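Local coordinates for protein TetR family transcriptional regulator (Chloroflexus aurantiacus, PDB 3NRG) that probably binds cis-regulatory DNA as a transcription factor of the TetR family, through a predicted helix-turn-helix motif, at residues 4-9 against 51-56; 21-26 against 106-111; 137-142 against 156-161. All coordinates share one frame; numbering follows the deposited sequence.

Contact 1 (4-9 against 51-56); sequences TETFFN and YQYFAD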
# COMPACT_ATOMS: atom_id res chain seq x y z
N THR A 4 -1.83 -20.36 13.36
CA THR A 4 -1.86 -21.22 14.54
C THR A 4 -1.26 -20.54 15.76
O THR A 4 -0.47 -19.60 15.63
CB THR A 4 -1.17 -22.58 14.27
OG1 THR A 4 0.24 -22.40 14.27
CG2 THR A 4 -1.63 -23.22 12.96
N GLU A 5 -1.61 -21.04 16.96
CA GLU A 5 -1.07 -20.53 18.21
C GLU A 5 0.42 -20.88 18.33
O GLU A 5 1.15 -20.19 19.03
CB GLU A 5 -1.86 -21.07 19.41
CG GLU A 5 -2.41 -19.98 20.31
CD GLU A 5 -3.37 -19.01 19.64
OE1 GLU A 5 -4.53 -19.40 19.39
OE2 GLU A 5 -2.95 -17.87 19.36
N THR A 6 0.87 -21.92 17.59
CA THR A 6 2.28 -22.33 17.53
C THR A 6 3.12 -21.21 16.90
O THR A 6 4.21 -20.91 17.38
CB THR A 6 2.43 -23.66 16.76
OG1 THR A 6 1.46 -24.60 17.25
CG2 THR A 6 3.83 -24.25 16.87
N PHE A 7 2.57 -20.56 15.84
CA PHE A 7 3.20 -19.42 15.16
C PHE A 7 3.30 -18.23 16.10
O PHE A 7 4.36 -17.61 16.17
CB PHE A 7 2.42 -19.04 13.88
CG PHE A 7 2.85 -17.74 13.24
CD1 PHE A 7 4.02 -17.67 12.49
CD2 PHE A 7 2.08 -16.59 13.36
CE1 PHE A 7 4.43 -16.46 11.91
CE2 PHE A 7 2.49 -15.38 12.79
CZ PHE A 7 3.66 -15.32 12.06
N PHE A 8 2.21 -17.92 16.82
CA PHE A 8 2.17 -16.79 17.74
C PHE A 8 3.01 -17.01 18.99
O PHE A 8 3.51 -16.05 19.57
CB PHE A 8 0.72 -16.43 18.12
CG PHE A 8 -0.13 -15.94 16.98
CD1 PHE A 8 0.25 -14.82 16.24
CD2 PHE A 8 -1.36 -16.53 16.69
CE1 PHE A 8 -0.55 -14.35 15.19
CE2 PHE A 8 -2.16 -16.04 15.66
CZ PHE A 8 -1.76 -14.95 14.92
N ASN A 9 3.18 -18.29 19.41
CA ASN A 9 3.97 -18.63 20.60
C ASN A 9 5.47 -18.82 20.30
O ASN A 9 6.23 -19.18 21.20
CB ASN A 9 3.38 -19.84 21.33
CG ASN A 9 2.15 -19.51 22.14
OD1 ASN A 9 2.19 -18.76 23.12
ND2 ASN A 9 1.03 -20.11 21.77
N TYR A 51 3.21 -25.79 7.74
CA TYR A 51 1.84 -26.12 8.09
C TYR A 51 1.58 -26.20 9.60
O TYR A 51 0.43 -26.30 10.03
CB TYR A 51 1.39 -27.39 7.36
CG TYR A 51 1.56 -27.28 5.86
CD1 TYR A 51 0.65 -26.58 5.08
CD2 TYR A 51 2.67 -27.83 5.23
CE1 TYR A 51 0.81 -26.45 3.71
CE2 TYR A 51 2.85 -27.71 3.85
CZ TYR A 51 1.92 -27.02 3.09
OH TYR A 51 2.08 -26.90 1.73
N GLN A 52 2.65 -26.05 10.41
CA GLN A 52 2.54 -25.97 11.86
C GLN A 52 2.29 -24.51 12.29
O GLN A 52 1.95 -24.26 13.44
CB GLN A 52 3.80 -26.51 12.53
CG GLN A 52 3.91 -28.03 12.47
CD GLN A 52 5.13 -28.54 13.20
OE1 GLN A 52 5.41 -28.16 14.34
NE2 GLN A 52 5.84 -29.47 12.59
N TYR A 53 2.46 -23.56 11.33
CA TYR A 53 2.27 -22.13 11.58
C TYR A 53 1.04 -21.59 10.85
O TYR A 53 0.36 -20.70 11.37
CB TYR A 53 3.53 -21.34 11.18
CG TYR A 53 4.80 -21.91 11.76
CD1 TYR A 53 5.00 -21.98 13.14
CD2 TYR A 53 5.82 -22.37 10.93
CE1 TYR A 53 6.17 -22.51 13.68
CE2 TYR A 53 7.00 -22.90 11.46
CZ TYR A 53 7.17 -22.96 12.83
OH TYR A 53 8.33 -23.49 13.36
N PHE A 54 0.75 -22.12 9.65
CA PHE A 54 -0.40 -21.72 8.84
C PHE A 54 -1.06 -22.97 8.25
O PHE A 54 -0.37 -23.82 7.70
CB PHE A 54 0.02 -20.75 7.72
CG PHE A 54 0.76 -19.52 8.19
CD1 PHE A 54 0.06 -18.39 8.61
CD2 PHE A 54 2.15 -19.49 8.23
CE1 PHE A 54 0.75 -17.25 9.05
CE2 PHE A 54 2.83 -18.36 8.68
CZ PHE A 54 2.13 -17.24 9.08
N ALA A 55 -2.40 -23.10 8.38
CA ALA A 55 -3.14 -24.26 7.86
C ALA A 55 -2.88 -24.48 6.35
O ALA A 55 -2.71 -25.63 5.92
CB ALA A 55 -4.62 -24.12 8.12
N ASP A 56 -2.82 -23.39 5.58
CA ASP A 56 -2.53 -23.43 4.14
C ASP A 56 -1.91 -22.10 3.67
O ASP A 56 -1.72 -21.19 4.48
CB ASP A 56 -3.81 -23.76 3.32
CG ASP A 56 -5.02 -22.86 3.60
OD1 ASP A 56 -4.84 -21.79 4.21
OD2 ASP A 56 -6.14 -23.23 3.17
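F7 carries the apolar half of this contact between the short helix 5-8 and segment 51-56, where the predicted helix-turn-helix motif ends. Its CB lies 3.7 Å from Y53 CB and also meets the carbonyl oxygen of Y53. With CG anti to the backbone N (chi1 170°), the ring is directed past the loop backbone: CD1 still touches Y53 CB, CE1 lies 3.7 Å from F54 CZ, and the ring's tip, CZ, lies 3.9 Å from the same atom. That F54 atom stands over the centre of one F7 face, yet the ring planes meet at 47°, so the pair is neither a parallel stack nor edge-to-face. Y53 presents its ring edge to the backbone of helix 5-8, with F7 N in the ring plane.

The polar half is at T4, the N-cap of that helix. T4 N donates to Y53 O at 3.0 Å, and T4 OG1 donates to Q52 O at 2.7 Å, both donors lying above the carbonyl planes. OG1 sits between the backbone N and carbonyl carbon (chi1 76°), from where it also accepts a weak capping bond from F7 N. T6 CB adds a contact to Q52 O.

Beyond the two segments, F7 packs on R15, L18 and I19 of helix 12-28 and meets Y63 of helix 57-78 edge-to-face, while F54 rests on L22, so both segments pack against helix 12-28.

Contact 2 (21-26 against 106-111); sequences VLLDEF and PRLAQI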
# COMPACT_ATOMS: atom_id res chain seq x y z
N VAL A 21 10.99 -13.50 5.66
CA VAL A 21 11.07 -14.46 4.54
C VAL A 21 9.72 -14.51 3.80
O VAL A 21 9.70 -14.47 2.57
CB VAL A 21 11.54 -15.87 5.02
CG1 VAL A 21 11.37 -16.92 3.92
CG2 VAL A 21 12.99 -15.82 5.51
N LEU A 22 8.60 -14.55 4.57
CA LEU A 22 7.24 -14.56 3.99
C LEU A 22 6.95 -13.28 3.20
O LEU A 22 6.32 -13.35 2.14
CB LEU A 22 6.17 -14.75 5.10
CG LEU A 22 6.17 -16.11 5.81
CD1 LEU A 22 5.27 -16.08 7.02
CD2 LEU A 22 5.75 -17.22 4.89
N LEU A 23 7.42 -12.11 3.70
CA LEU A 23 7.23 -10.84 3.00
C LEU A 23 7.96 -10.83 1.66
O LEU A 23 7.35 -10.51 0.64
CB LEU A 23 7.67 -9.64 3.88
CG LEU A 23 6.76 -9.29 5.05
CD1 LEU A 23 7.40 -8.26 5.95
CD2 LEU A 23 5.42 -8.80 4.57
N ASP A 24 9.25 -11.24 1.66
CA ASP A 24 10.06 -11.32 0.44
C ASP A 24 9.43 -12.25 -0.60
O ASP A 24 9.26 -11.84 -1.75
CB ASP A 24 11.50 -11.77 0.75
CG ASP A 24 12.40 -10.67 1.28
OD1 ASP A 24 12.26 -9.52 0.81
OD2 ASP A 24 13.32 -10.98 2.06
N GLU A 25 9.03 -13.47 -0.19
CA GLU A 25 8.42 -14.48 -1.07
C GLU A 25 7.10 -14.00 -1.71
O GLU A 25 6.90 -14.18 -2.91
CB GLU A 25 8.22 -15.81 -0.31
CG GLU A 25 7.71 -16.96 -1.18
CD GLU A 25 8.68 -17.53 -2.20
OE1 GLU A 25 9.90 -17.25 -2.10
OE2 GLU A 25 8.22 -18.29 -3.09
N PHE A 26 6.20 -13.41 -0.91
CA PHE A 26 4.91 -12.95 -1.42
C PHE A 26 4.99 -11.63 -2.22
O PHE A 26 4.11 -11.36 -3.04
CB PHE A 26 3.86 -12.86 -0.30
CG PHE A 26 3.21 -14.19 0.03
CD1 PHE A 26 3.65 -14.96 1.10
CD2 PHE A 26 2.15 -14.67 -0.73
CE1 PHE A 26 3.04 -16.17 1.41
CE2 PHE A 26 1.55 -15.90 -0.43
CZ PHE A 26 1.99 -16.64 0.64
N PRO A 106 8.02 -1.44 1.98
CA PRO A 106 7.92 -1.77 0.54
C PRO A 106 7.34 -3.13 0.22
O PRO A 106 6.63 -3.27 -0.77
CB PRO A 106 9.35 -1.61 0.03
CG PRO A 106 10.21 -1.73 1.23
CD PRO A 106 9.42 -1.16 2.36
N ARG A 107 7.63 -4.15 1.05
CA ARG A 107 7.15 -5.51 0.81
C ARG A 107 5.66 -5.64 1.11
O ARG A 107 4.92 -6.18 0.29
CB ARG A 107 7.99 -6.54 1.58
CG ARG A 107 9.47 -6.49 1.20
CD ARG A 107 10.33 -7.36 2.07
NE ARG A 107 10.28 -6.97 3.48
CZ ARG A 107 10.89 -7.63 4.45
NH1 ARG A 107 11.62 -8.71 4.18
NH2 ARG A 107 10.78 -7.23 5.71
N LEU A 108 5.19 -5.05 2.22
CA LEU A 108 3.76 -5.05 2.56
C LEU A 108 2.97 -4.31 1.50
O LEU A 108 1.92 -4.79 1.06
CB LEU A 108 3.53 -4.39 3.95
CG LEU A 108 3.78 -5.29 5.17
CD1 LEU A 108 3.81 -4.47 6.44
CD2 LEU A 108 2.73 -6.39 5.27
N ALA A 109 3.50 -3.14 1.04
CA ALA A 109 2.88 -2.32 0.01
C ALA A 109 2.80 -3.05 -1.33
O ALA A 109 1.78 -2.95 -2.02
CB ALA A 109 3.65 -1.02 -0.16
N GLN A 110 3.87 -3.80 -1.69
CA GLN A 110 3.94 -4.56 -2.94
C GLN A 110 2.92 -5.72 -2.94
O GLN A 110 2.28 -5.96 -3.96
CB GLN A 110 5.38 -5.07 -3.20
CG GLN A 110 5.57 -5.80 -4.54
CD GLN A 110 5.27 -4.96 -5.77
OE1 GLN A 110 4.74 -5.45 -6.76
NE2 GLN A 110 5.64 -3.67 -5.74
N ILE A 111 2.75 -6.39 -1.78
CA ILE A 111 1.77 -7.47 -1.63
C ILE A 111 0.33 -6.91 -1.80
O ILE A 111 -0.48 -7.49 -2.53
CB ILE A 111 1.96 -8.22 -0.28
CG1 ILE A 111 3.33 -8.96 -0.24
CG2 ILE A 111 0.80 -9.20 -0.01
CD1 ILE A 111 3.83 -9.32 1.17
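Helices 21-26 and 106-111 run in broadly the same direction, their axes 8.9 Å apart at closest approach and inclined at 43°, with L23 opposite R107 and F26 opposite I111. L23 supplies the central side chain. Its two methyls divide the work: CD1 lies over one face of the R107 guanidinium, 3.5 Å from NH2, and CD2 reaches 3.7 Å to L108 CD2 and a similar distance to I111 CD1. L23 CB shares the same guanidinium face, offset toward its rim.

The R107 chain leaves its helix with CG anti to the carbonyl carbon and chi2 extended, which takes CD past D24 OD1; the bend at chi3 (-61°) then turns the guanidinium along L23. D24 approaches at the guanidinium edge, where its OD1 forms a long salt bridge to R107 NH1 at 3.5 Å and OD2 lies no farther from NH1; the two planes are 61° apart, so the groups are not paired side by side. NH1 has its stronger partner in D20, one turn before D24 on helix 12-28, and the two acidic residues together probably stabilise the positive charge. An alanine in place of R107 would remove the guanidinium, with its links to D24 and D20 and its cover over L23, and would probably loosen the junction of the two helices. Further along, I111 CD1 touches F26 CB at 3.8 Å.

Helix 57-78 closes the apolar side, with L64 against L23 and F26 and I65 against I111. The contact joins helix 12-28, on the predicted DNA-binding side, to helix 106-114 of the C-terminal domain.

Contact 3 (137-142 against 156-161); sequences YFKQLV and DADTAA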
# COMPACT_ATOMS: atom_id res chain seq x y z
N TYR A 137 -13.68 6.56 -1.36
CA TYR A 137 -13.31 7.71 -0.52
C TYR A 137 -13.11 8.98 -1.37
O TYR A 137 -13.62 10.04 -1.01
CB TYR A 137 -12.06 7.40 0.32
CG TYR A 137 -11.66 8.52 1.26
CD1 TYR A 137 -12.46 8.86 2.36
CD2 TYR A 137 -10.46 9.21 1.10
CE1 TYR A 137 -12.09 9.89 3.22
CE2 TYR A 137 -10.07 10.22 1.97
CZ TYR A 137 -10.90 10.57 3.03
OH TYR A 137 -10.53 11.57 3.89
N PHE A 138 -12.40 8.86 -2.52
CA PHE A 138 -12.18 9.98 -3.44
C PHE A 138 -13.50 10.49 -4.01
O PHE A 138 -13.68 11.70 -4.11
CB PHE A 138 -11.21 9.59 -4.57
CG PHE A 138 -9.79 9.34 -4.12
CD1 PHE A 138 -9.08 10.30 -3.41
CD2 PHE A 138 -9.14 8.17 -4.48
CE1 PHE A 138 -7.76 10.07 -3.01
CE2 PHE A 138 -7.82 7.94 -4.08
CZ PHE A 138 -7.14 8.89 -3.35
N LYS A 139 -14.43 9.57 -4.35
CA LYS A 139 -15.76 9.94 -4.88
C LYS A 139 -16.53 10.77 -3.85
O LYS A 139 -17.14 11.78 -4.20
CB LYS A 139 -16.55 8.68 -5.27
CG LYS A 139 -17.76 8.98 -6.16
CD LYS A 139 -18.54 7.72 -6.49
CE LYS A 139 -19.79 8.03 -7.27
NZ LYS A 139 -20.55 6.80 -7.59
N GLN A 140 -16.44 10.39 -2.56
CA GLN A 140 -17.07 11.11 -1.45
C GLN A 140 -16.48 12.53 -1.33
O GLN A 140 -17.24 13.49 -1.19
CB GLN A 140 -16.88 10.33 -0.13
CG GLN A 140 -17.67 10.89 1.06
CD GLN A 140 -17.33 10.19 2.36
OE1 GLN A 140 -17.04 8.98 2.40
NE2 GLN A 140 -17.42 10.92 3.47
N LEU A 141 -15.13 12.66 -1.45
CA LEU A 141 -14.44 13.97 -1.38
C LEU A 141 -14.82 14.87 -2.55
O LEU A 141 -15.03 16.07 -2.34
CB LEU A 141 -12.91 13.79 -1.35
CG LEU A 141 -12.31 13.11 -0.12
CD1 LEU A 141 -10.82 12.93 -0.29
CD2 LEU A 141 -12.57 13.91 1.14
N VAL A 142 -14.91 14.31 -3.78
CA VAL A 142 -15.28 15.07 -4.98
C VAL A 142 -16.74 15.53 -4.89
O VAL A 142 -17.03 16.69 -5.19
CB VAL A 142 -14.97 14.29 -6.30
CG1 VAL A 142 -15.50 15.03 -7.52
CG2 VAL A 142 -13.48 14.03 -6.44
N ASP A 156 -18.12 15.08 -13.21
CA ASP A 156 -18.60 13.75 -12.87
C ASP A 156 -17.73 13.19 -11.75
O ASP A 156 -16.52 13.02 -11.94
CB ASP A 156 -18.58 12.83 -14.10
CG ASP A 156 -19.16 11.46 -13.83
OD1 ASP A 156 -20.40 11.32 -13.89
OD2 ASP A 156 -18.38 10.52 -13.56
N ALA A 157 -18.33 12.98 -10.56
CA ALA A 157 -17.61 12.51 -9.36
C ALA A 157 -16.92 11.17 -9.58
O ALA A 157 -15.78 11.01 -9.13
CB ALA A 157 -18.57 12.42 -8.18
N ASP A 158 -17.59 10.23 -10.26
CA ASP A 158 -17.03 8.90 -10.55
C ASP A 158 -15.75 9.02 -11.42
O ASP A 158 -14.74 8.38 -11.11
CB ASP A 158 -18.08 8.02 -11.24
CG ASP A 158 -17.64 6.59 -11.43
OD1 ASP A 158 -16.82 6.33 -12.33
OD2 ASP A 158 -18.16 5.70 -10.70
N THR A 159 -15.80 9.86 -12.47
CA THR A 159 -14.68 10.09 -13.38
C THR A 159 -13.50 10.74 -12.65
O THR A 159 -12.36 10.29 -12.81
CB THR A 159 -15.16 10.92 -14.59
OG1 THR A 159 -16.26 10.25 -15.21
CG2 THR A 159 -14.06 11.14 -15.61
N ALA A 160 -13.77 11.78 -11.83
CA ALA A 160 -12.74 12.47 -11.04
C ALA A 160 -12.10 11.51 -10.01
O ALA A 160 -10.88 11.57 -9.80
CB ALA A 160 -13.33 13.68 -10.34
N ALA A 161 -12.92 10.61 -9.40
CA ALA A 161 -12.44 9.61 -8.44
C ALA A 161 -11.53 8.60 -9.13
O ALA A 161 -10.52 8.20 -8.56
CB ALA A 161 -13.61 8.91 -7.79
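Helix 137-142 and helix 157-161 cross steeply, with an angle of 126° between their N-to-C directions and a closest axis approach of 8.3 Å; K139 and A161 have the nearest CA atoms, 4.9 Å apart. Alanines on the second helix allow this proximity. A161 CB comes to 3.6 Å from K139 N, so it packs on the backbone of the other helix as well as on K139 CB. V142, with CG1 anti to the backbone N (chi1 174°), places that methyl against A157 CA and A160 CB, 3.8 Å from the latter, while its CG2 also touches A160 CB. F138 contributes its CB, against A161; its ring leads away toward L164, N165 and F168 of helix 157-179 and toward L91 and L94 of helix 87-104.

These are successive helices of the all-helical C-terminal domain of a TetR-family protein, packed where the chain turns back between helix 124-147 and helix 157-179. D156 is the N-cap of the second helix: its OD2 accepts from T159 N at 2.9 Å through the anti lone pair and from T159 OG1 at 2.7 Å, from above the carboxylate plane.

At the margin, K139 runs extended from CG onward, its CG passing A157 CB. Its NZ stops 4.1 Å from D158 OD2, beyond salt-bridge range, so any attraction is probably modest. Beside this, D158 and A161 pack on F135 of helix 124-147.

How the contacts relate
Contacts 1 and 2 lie on the same side of the chain's centre, 19 Å apart between centres, and touch where F54 CE2 meets L22 CD1 at 3.7 Å. Their segments alternate along the chain, 4-9, 21-26, 51-56, then 106-111, so the two contacts are interleaved in sequence, and both involve helix 12-28. Contact 3 follows both in series on the opposite side of the centre, about 42 Å from contact 1 and 30 Å from contact 2, centre to centre. Helices 106-114 and 124-147, consecutive in the chain, lead from contact 2 to contact 3. Contact 2 alone joins the two domains, so changes in the C-terminal domain could reach the predicted DNA-binding part through it, as in TetR-family relatives.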